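Local coordinates for protein N-glycosylase/DNA lyase (Methanocaldococcus jannaschii, PDB 3FHF) that is an all-helical member of the helix-hairpin-helix clan of DNA glycosylases, at residues Glu15-Ser20 against Trp205-Gly210; Arg187-Glu192 against Ser198-Tyr203. All coordinates share one frame; numbering follows the deposited sequence.

Interaction 1: residues Glu15-Ser20 against Trp205-Gly210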
ATOM      1  N   GLU A  15      -6.711  17.881  11.019  1.00 15.90           N
ATOM      2  CA  GLU A  15      -6.113  18.459  12.221  1.00 18.04           C
ATOM      3  C   GLU A  15      -6.967  18.063  13.420  1.00 18.14           C
ATOM      4  O   GLU A  15      -6.467  17.899  14.534  1.00 18.40           O
ATOM      5  CB  GLU A  15      -6.051  19.985  12.116  1.00 21.92           C
ATOM      6  CG  GLU A  15      -5.071  20.509  11.070  1.00 26.67           C
ATOM      7  CD  GLU A  15      -3.615  20.242  11.425  1.00 28.94           C
ATOM      8  OE1 GLU A  15      -3.347  19.734  12.534  1.00 29.85           O
ATOM      9  OE2 GLU A  15      -2.732  20.554  10.592  1.00 32.07           O
ATOM     10  N   GLU A  16      -8.265  17.913  13.185  1.00 17.12           N
ATOM     11  CA  GLU A  16      -9.184  17.513  14.244  1.00 18.39           C
ATOM     12  C   GLU A  16      -8.881  16.065  14.650  1.00 18.02           C
ATOM     13  O   GLU A  16      -8.851  15.729  15.837  1.00 18.42           O
ATOM     14  CB  GLU A  16     -10.621  17.627  13.743  1.00 22.72           C
ATOM     15  CG  GLU A  16     -11.538  18.375  14.685  1.00 31.00           C
ATOM     16  CD  GLU A  16     -12.712  19.015  13.964  1.00 34.22           C
ATOM     17  OE1 GLU A  16     -13.556  18.275  13.415  1.00 37.18           O
ATOM     18  OE2 GLU A  16     -12.784  20.263  13.943  1.00 38.29           O
ATOM     19  N   LEU A  17      -8.641  15.211  13.660  1.00 14.04           N
ATOM     20  CA  LEU A  17      -8.338  13.813  13.939  1.00 15.29           C
ATOM     21  C   LEU A  17      -7.008  13.686  14.681  1.00 15.93           C
ATOM     22  O   LEU A  17      -6.860  12.847  15.580  1.00 14.33           O
ATOM     23  CB  LEU A  17      -8.296  13.014  12.637  1.00 14.93           C
ATOM     24  CG  LEU A  17      -9.630  12.841  11.903  1.00 17.78           C
ATOM     25  CD1 LEU A  17      -9.393  12.067  10.608  1.00 18.07           C
ATOM     26  CD2 LEU A  17     -10.625  12.100  12.797  1.00 17.67           C
ATOM     27  N   LYS A  18      -6.041  14.520  14.304  1.00 15.57           N
ATOM     28  CA  LYS A  18      -4.734  14.504  14.953  1.00 18.12           C
ATOM     29  C   LYS A  18      -4.858  14.885  16.426  1.00 19.86           C
ATOM     30  O   LYS A  18      -4.011  14.510  17.246  1.00 20.43           O
ATOM     31  CB  LYS A  18      -3.775  15.458  14.239  1.00 17.95           C
ATOM     32  CG  LYS A  18      -3.246  14.922  12.908  1.00 20.40           C
ATOM     33  CD  LYS A  18      -2.463  15.983  12.148  1.00 22.93           C
ATOM     34  CE  LYS A  18      -1.346  16.577  13.006  1.00 24.82           C
ATOM     35  NZ  LYS A  18      -0.760  17.797  12.369  1.00 27.38           N
ATOM     36  N   ASN A  19      -5.915  15.623  16.758  1.00 20.73           N
ATOM     37  CA  ASN A  19      -6.166  16.037  18.142  1.00 24.04           C
ATOM     38  C   ASN A  19      -7.174  15.121  18.828  1.00 24.13           C
ATOM     39  O   ASN A  19      -7.850  15.525  19.774  1.00 24.44           O
ATOM     40  CB  ASN A  19      -6.685  17.478  18.193  1.00 27.90           C
ATOM     41  CG  ASN A  19      -5.614  18.494  17.848  1.00 32.35           C
ATOM     42  OD1 ASN A  19      -4.543  18.509  18.455  1.00 35.07           O
ATOM     43  ND2 ASN A  19      -5.896  19.351  16.870  1.00 34.82           N
ATOM     44  N   SER A  20      -7.276  13.885  18.348  1.00 23.34           N
ATOM     45  CA  SER A  20      -8.203  12.913  18.923  1.00 21.28           C
ATOM     46  C   SER A  20      -7.460  11.615  19.229  1.00 20.79           C
ATOM     47  O   SER A  20      -6.265  11.504  18.964  1.00 19.41           O
ATOM     48  CB  SER A  20      -9.334  12.621  17.943  1.00 20.01           C
ATOM     49  OG  SER A  20      -8.872  11.843  16.851  1.00 21.42           O
ATOM     50  N   TRP A 205      -8.001   6.948   4.706  1.00  9.92           N
ATOM     51  CA  TRP A 205      -8.838   5.757   4.763  1.00 11.07           C
ATOM     52  C   TRP A 205      -9.777   5.841   5.961  1.00 12.16           C
ATOM     53  O   TRP A 205     -10.944   5.452   5.872  1.00 11.75           O
ATOM     54  CB  TRP A 205      -8.005   4.471   4.848  1.00 10.08           C
ATOM     55  CG  TRP A 205      -7.718   3.866   3.505  1.00 12.06           C
ATOM     56  CD1 TRP A 205      -6.521   3.850   2.846  1.00 13.01           C
ATOM     57  CD2 TRP A 205      -8.659   3.215   2.642  1.00 14.61           C
ATOM     58  NE1 TRP A 205      -6.661   3.232   1.624  1.00 14.68           N
ATOM     59  CE2 TRP A 205      -7.962   2.831   1.476  1.00 15.49           C
ATOM     60  CE3 TRP A 205     -10.024   2.918   2.743  1.00 15.55           C
ATOM     61  CZ2 TRP A 205      -8.586   2.164   0.412  1.00 18.92           C
ATOM     62  CZ3 TRP A 205     -10.645   2.256   1.685  1.00 18.47           C
ATOM     63  CH2 TRP A 205      -9.924   1.887   0.537  1.00 16.97           C
ATOM     64  N   TYR A 206      -9.285   6.361   7.080  1.00 11.08           N
ATOM     65  CA  TYR A 206     -10.136   6.457   8.255  1.00 12.63           C
ATOM     66  C   TYR A 206     -11.320   7.377   7.998  1.00 13.32           C
ATOM     67  O   TYR A 206     -12.432   7.098   8.445  1.00 14.21           O
ATOM     68  CB  TYR A 206      -9.357   6.953   9.468  1.00 13.18           C
ATOM     69  CG  TYR A 206     -10.255   7.180  10.655  1.00 13.25           C
ATOM     70  CD1 TYR A 206     -10.791   8.439  10.919  1.00 16.95           C
ATOM     71  CD2 TYR A 206     -10.616   6.123  11.486  1.00 17.04           C
ATOM     72  CE1 TYR A 206     -11.667   8.637  11.984  1.00 16.53           C
ATOM     73  CE2 TYR A 206     -11.488   6.310  12.546  1.00 17.54           C
ATOM     74  CZ  TYR A 206     -12.009   7.568  12.788  1.00 17.82           C
ATOM     75  OH  TYR A 206     -12.885   7.748  13.831  1.00 22.21           O
ATOM     76  N   LEU A 207     -11.080   8.467   7.278  1.00 12.87           N
ATOM     77  CA  LEU A 207     -12.146   9.410   6.945  1.00 15.37           C
ATOM     78  C   LEU A 207     -13.179   8.757   6.036  1.00 15.89           C
ATOM     79  O   LEU A 207     -14.357   9.092   6.078  1.00 17.68           O
ATOM     80  CB  LEU A 207     -11.576  10.637   6.235  1.00 14.40           C
ATOM     81  CG  LEU A 207     -10.892  11.679   7.120  1.00 16.90           C
ATOM     82  CD1 LEU A 207     -10.159  12.698   6.252  1.00 18.29           C
ATOM     83  CD2 LEU A 207     -11.938  12.357   7.986  1.00 15.71           C
ATOM     84  N   ARG A 208     -12.727   7.811   5.222  1.00 15.07           N
ATOM     85  CA  ARG A 208     -13.597   7.121   4.283  1.00 15.09           C
ATOM     86  C   ARG A 208     -14.346   5.925   4.878  1.00 15.11           C
ATOM     87  O   ARG A 208     -15.477   5.637   4.489  1.00 15.08           O
ATOM     88  CB  ARG A 208     -12.755   6.651   3.088  1.00 16.53           C
ATOM     89  CG  ARG A 208     -13.540   6.243   1.853  1.00 16.53           C
ATOM     90  CD  ARG A 208     -12.585   5.714   0.773  1.00 17.68           C
ATOM     91  NE  ARG A 208     -11.678   6.749   0.267  1.00 19.22           N
ATOM     92  CZ  ARG A 208     -10.371   6.584   0.090  1.00 19.07           C
ATOM     93  NH1 ARG A 208      -9.794   5.423   0.383  1.00 20.59           N
ATOM     94  NH2 ARG A 208      -9.637   7.576  -0.393  1.00 16.49           N
ATOM     95  N   THR A 209     -13.733   5.241   5.837  1.00 14.65           N
ATOM     96  CA  THR A 209     -14.344   4.049   6.398  1.00 14.34           C
ATOM     97  C   THR A 209     -14.468   3.971   7.915  1.00 15.05           C
ATOM     98  O   THR A 209     -15.210   3.136   8.428  1.00 16.72           O
ATOM     99  CB  THR A 209     -13.571   2.806   5.947  1.00 17.67           C
ATOM    100  OG1 THR A 209     -12.258   2.834   6.523  1.00 18.08           O
ATOM    101  CG2 THR A 209     -13.457   2.768   4.411  1.00 13.10           C
ATOM    102  N   GLY A 210     -13.740   4.813   8.635  1.00 14.20           N
ATOM    103  CA  GLY A 210     -13.808   4.759  10.084  1.00 14.01           C
ATOM    104  C   GLY A 210     -12.961   3.620  10.620  1.00 14.37           C
ATOM    105  O   GLY A 210     -13.008   3.300  11.808  1.00 15.40           O
TER
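Leu-17 carries the apolar contact by dividing its two methyl groups between neighbouring residues of segment 205-210. CD2 comes to 3.7 Å from CE1 of Tyr-206, meeting the ring at a slant. CD1 reaches toward Leu-207, 3.7 Å from its CD2, and is also 3.9 Å from CD1 of Tyr-206. A branched leucine suits this place because one fork can serve two partners. Tyr-206 brings its ring within range with CG anti to the backbone N (chi1 175°). Leu-207 also touches Leu-10, Lys-13 and Ile-14, so the contact extends back along helix 5-18.

Polar bonds brace each segment and reach beyond it. The carbonyl O of Leu-17 takes two bonds from Ser-20, from OG at 2.6 Å and from the backbone N at 3.0 Å; the same OG caps the N of Ile-22, where the next helix starts. Lys-18 NZ forms a salt bridge with Glu-15 OE1, 3.2 Å away, and also binds the O of Val-193. Gly-210 takes a positive phi (79°), as suits a glycine ending a helix. The apolar contact of Leu-17 thus packs the C-terminal ends of the first and last helices together, in the all-helical fold of a helix-hairpin-helix glycosylase.

Interaction 2: residues Arg187-Glu192 against Ser198-Tyr203; sequences RDIGEE and SELDLY
Leu-200 reaches across to Gly-190 and Ile-189 with the end of its side chain, and the contact is carried almost wholly by that one residue. Its CB points at helix 176-192 but stays well back, 4.9 Å from the CA of Gly-190. CG, anti to the backbone N (chi1 -177°), carries the chain onward and is still 4.7 Å from that CA. At the fork the methyls part. CD1 turns aside and approaches only loosely, 4.4 Å from CG2 of Ile-189. CD2 continues the extended line, anti to its own CA, and lands on the bare backbone of Gly-190, 3.9 Å from N and 4.0 Å from CA. It also lies 4.2 Å from CG2 of Ile-189, an apolar flank beside the glycine.

Glycine suits this place because, with no side chain, it presents the helix backbone itself to the leucine methyl, and the CA atoms of Gly-190 and Leu-200 lie 6.1 Å apart. Leucine and isoleucine suit a buried site where apolar surfaces meet.

Helix 197-209 is held on other sides too. Tyr-203 packs against helices 5-18 and 22-34, while Asp-201 forms a salt bridge with Arg-143 of helix 135-144. Ile-189, on the partner helix, also touches Tyr-166, so the pair is covered by helices 5-18 and 22-34 and by the loops carrying Tyr-166 and Ile-152.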
ATOM      1  N   ARG A 187       1.747  14.523  -1.419  1.00 16.47           N
ATOM      2  CA  ARG A 187       2.870  14.860  -0.553  1.00 16.81           C
ATOM      3  C   ARG A 187       2.718  16.296  -0.042  1.00 18.67           C
ATOM      4  O   ARG A 187       3.013  16.573   1.121  1.00 20.79           O
ATOM      5  CB  ARG A 187       4.194  14.684  -1.314  1.00 17.67           C
ATOM      6  CG  ARG A 187       5.452  14.975  -0.481  1.00 18.27           C
ATOM      7  CD  ARG A 187       6.730  14.646  -1.254  1.00 21.72           C
ATOM      8  NE  ARG A 187       6.932  13.207  -1.433  1.00 20.62           N
ATOM      9  CZ  ARG A 187       6.868  12.572  -2.599  1.00 23.75           C
ATOM     10  NH1 ARG A 187       6.606  13.239  -3.716  1.00 22.90           N
ATOM     11  NH2 ARG A 187       7.073  11.261  -2.651  1.00 20.40           N
ATOM     12  N   ASP A 188       2.252  17.206  -0.901  1.00 20.94           N
ATOM     13  CA  ASP A 188       2.046  18.605  -0.492  1.00 22.13           C
ATOM     14  C   ASP A 188       0.920  18.683   0.541  1.00 20.58           C
ATOM     15  O   ASP A 188       1.016  19.412   1.531  1.00 20.78           O
ATOM     16  CB  ASP A 188       1.684  19.496  -1.688  1.00 25.46           C
ATOM     17  CG  ASP A 188       2.815  19.628  -2.697  1.00 32.86           C
ATOM     18  OD1 ASP A 188       3.982  19.755  -2.271  1.00 36.09           O
ATOM     19  OD2 ASP A 188       2.534  19.618  -3.918  1.00 35.22           O
ATOM     20  N   ILE A 189      -0.161  17.949   0.300  1.00 20.15           N
ATOM     21  CA  ILE A 189      -1.268  17.938   1.249  1.00 19.31           C
ATOM     22  C   ILE A 189      -0.720  17.448   2.589  1.00 18.28           C
ATOM     23  O   ILE A 189      -0.998  18.030   3.634  1.00 17.15           O
ATOM     24  CB  ILE A 189      -2.409  17.006   0.770  1.00 19.18           C
ATOM     25  CG1 ILE A 189      -3.144  17.666  -0.401  1.00 20.66           C
ATOM     26  CG2 ILE A 189      -3.382  16.719   1.919  1.00 17.30           C
ATOM     27  CD1 ILE A 189      -4.151  16.770  -1.093  1.00 24.25           C
ATOM     28  N   GLY A 190       0.080  16.386   2.541  1.00 20.10           N
ATOM     29  CA  GLY A 190       0.665  15.844   3.755  1.00 19.56           C
ATOM     30  C   GLY A 190       1.463  16.871   4.536  1.00 18.14           C
ATOM     31  O   GLY A 190       1.329  16.977   5.754  1.00 20.83           O
ATOM     32  N   GLU A 191       2.304  17.633   3.851  1.00 20.06           N
ATOM     33  CA  GLU A 191       3.093  18.633   4.558  1.00 21.21           C
ATOM     34  C   GLU A 191       2.200  19.743   5.098  1.00 21.36           C
ATOM     35  O   GLU A 191       2.474  20.302   6.157  1.00 20.67           O
ATOM     36  CB  GLU A 191       4.201  19.200   3.658  1.00 24.31           C
ATOM     37  CG  GLU A 191       3.804  19.476   2.221  1.00 27.50           C
ATOM     38  CD  GLU A 191       4.988  19.915   1.371  0.50 29.49           C
ATOM     39  OE1 GLU A 191       6.022  19.212   1.384  0.50 29.62           O
ATOM     40  OE2 GLU A 191       4.886  20.957   0.686  0.50 30.77           O
ATOM     41  N   GLU A 192       1.111  20.028   4.391  1.00 21.71           N
ATOM     42  CA  GLU A 192       0.179  21.061   4.821  1.00 25.42           C
ATOM     43  C   GLU A 192      -0.430  20.671   6.166  1.00 26.73           C
ATOM     44  O   GLU A 192      -0.888  21.531   6.912  1.00 29.90           O
ATOM     45  CB  GLU A 192      -0.907  21.273   3.747  1.00 26.04           C
ATOM     46  CG  GLU A 192      -1.822  22.463   3.981  1.00 28.98           C
ATOM     47  CD  GLU A 192      -2.714  22.776   2.781  1.00 30.37           C
ATOM     48  OE1 GLU A 192      -3.647  23.590   2.926  1.00 33.62           O
ATOM     49  OE2 GLU A 192      -2.484  22.219   1.688  1.00 32.50           O
ATOM     50  N   SER A 198       2.971   7.948   4.462  1.00 10.62           N
ATOM     51  CA  SER A 198       2.559   6.685   5.083  1.00  9.91           C
ATOM     52  C   SER A 198       1.375   6.939   6.025  1.00 10.32           C
ATOM     53  O   SER A 198       0.391   6.193   6.026  1.00  8.89           O
ATOM     54  CB  SER A 198       3.725   6.086   5.877  1.00 11.01           C
ATOM     55  OG  SER A 198       4.210   7.022   6.823  1.00 10.09           O
ATOM     56  N   GLU A 199       1.484   8.005   6.815  1.00 10.37           N
ATOM     57  CA  GLU A 199       0.462   8.388   7.788  1.00 11.87           C
ATOM     58  C   GLU A 199      -0.791   8.970   7.139  1.00 12.52           C
ATOM     59  O   GLU A 199      -1.919   8.623   7.518  1.00  9.12           O
ATOM     60  CB  GLU A 199       1.041   9.414   8.768  1.00 15.78           C
ATOM     61  CG  GLU A 199       2.206   8.902   9.602  1.00 19.65           C
ATOM     62  CD  GLU A 199       2.973  10.014  10.308  1.00 23.03           C
ATOM     63  OE1 GLU A 199       3.604   9.720  11.341  1.00 29.89           O
ATOM     64  OE2 GLU A 199       2.966  11.172   9.835  1.00 19.94           O
ATOM     65  N   LEU A 200      -0.591   9.857   6.171  1.00 11.08           N
ATOM     66  CA  LEU A 200      -1.710  10.495   5.480  1.00 13.50           C
ATOM     67  C   LEU A 200      -2.648   9.452   4.901  1.00 14.27           C
ATOM     68  O   LEU A 200      -3.868   9.604   4.962  1.00 14.66           O
ATOM     69  CB  LEU A 200      -1.203  11.396   4.347  1.00 11.64           C
ATOM     70  CG  LEU A 200      -2.275  12.193   3.593  1.00 14.42           C
ATOM     71  CD1 LEU A 200      -2.861  13.231   4.531  1.00 13.03           C
ATOM     72  CD2 LEU A 200      -1.683  12.867   2.357  1.00 13.85           C
ATOM     73  N   ASP A 201      -2.071   8.397   4.339  1.00 12.64           N
ATOM     74  CA  ASP A 201      -2.850   7.329   3.736  1.00 14.48           C
ATOM     75  C   ASP A 201      -3.864   6.741   4.708  1.00 12.60           C
ATOM     76  O   ASP A 201      -5.014   6.489   4.335  1.00 10.11           O
ATOM     77  CB  ASP A 201      -1.925   6.221   3.224  1.00 15.62           C
ATOM     78  CG  ASP A 201      -2.694   5.035   2.671  1.00 17.88           C
ATOM     79  OD1 ASP A 201      -2.908   4.055   3.425  1.00 16.04           O
ATOM     80  OD2 ASP A 201      -3.098   5.096   1.486  1.00 16.81           O
ATOM     81  N   LEU A 202      -3.436   6.512   5.949  1.00 10.13           N
ATOM     82  CA  LEU A 202      -4.326   5.955   6.962  1.00  8.88           C
ATOM     83  C   LEU A 202      -5.376   6.974   7.429  1.00 10.34           C
ATOM     84  O   LEU A 202      -6.515   6.599   7.710  1.00  9.76           O
ATOM     85  CB  LEU A 202      -3.515   5.416   8.152  1.00  8.87           C
ATOM     86  CG  LEU A 202      -2.573   4.250   7.788  1.00 11.09           C
ATOM     87  CD1 LEU A 202      -1.821   3.752   9.029  1.00  9.28           C
ATOM     88  CD2 LEU A 202      -3.395   3.109   7.183  1.00  9.06           C
ATOM     89  N   TYR A 203      -5.012   8.255   7.506  1.00 11.05           N
ATOM     90  CA  TYR A 203      -5.989   9.272   7.903  1.00 12.14           C
ATOM     91  C   TYR A 203      -7.070   9.356   6.837  1.00 10.84           C
ATOM     92  O   TYR A 203      -8.256   9.472   7.148  1.00 11.14           O
ATOM     93  CB  TYR A 203      -5.343  10.652   8.080  1.00 12.46           C
ATOM     94  CG  TYR A 203      -4.707  10.851   9.438  1.00 13.71           C
ATOM     95  CD1 TYR A 203      -3.428  10.362   9.713  1.00 14.14           C
ATOM     96  CD2 TYR A 203      -5.392  11.516  10.454  1.00 13.50           C
ATOM     97  CE1 TYR A 203      -2.846  10.533  10.963  1.00 13.39           C
ATOM     98  CE2 TYR A 203      -4.820  11.689  11.716  1.00 16.16           C
ATOM     99  CZ  TYR A 203      -3.547  11.196  11.959  1.00 16.65           C
ATOM    100  OH  TYR A 203      -2.984  11.365  13.200  1.00 16.20           O
TER

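In the fold
From the N terminus, helix 5-18 comes first, and its end, 15-20, waits for almost the whole chain before meeting 205-210; interaction 1 thus closes a loop of 184 residues, about two thirds of them helical. Interaction 2 is nested inside it, joining helices 176-192 and 197-209 across the short link of five residues between 187-192 and 198-203. Helix 197-209 serves both, with Leu-200 in its first half and Tyr-206 and Leu-207 near its end, and the two centres lie about 12 Å apart. They touch through Tyr-203, whose OH is 3.6 Å from CG of Lys-18. Together they tie the N-terminal helix to the last two helices of the chain.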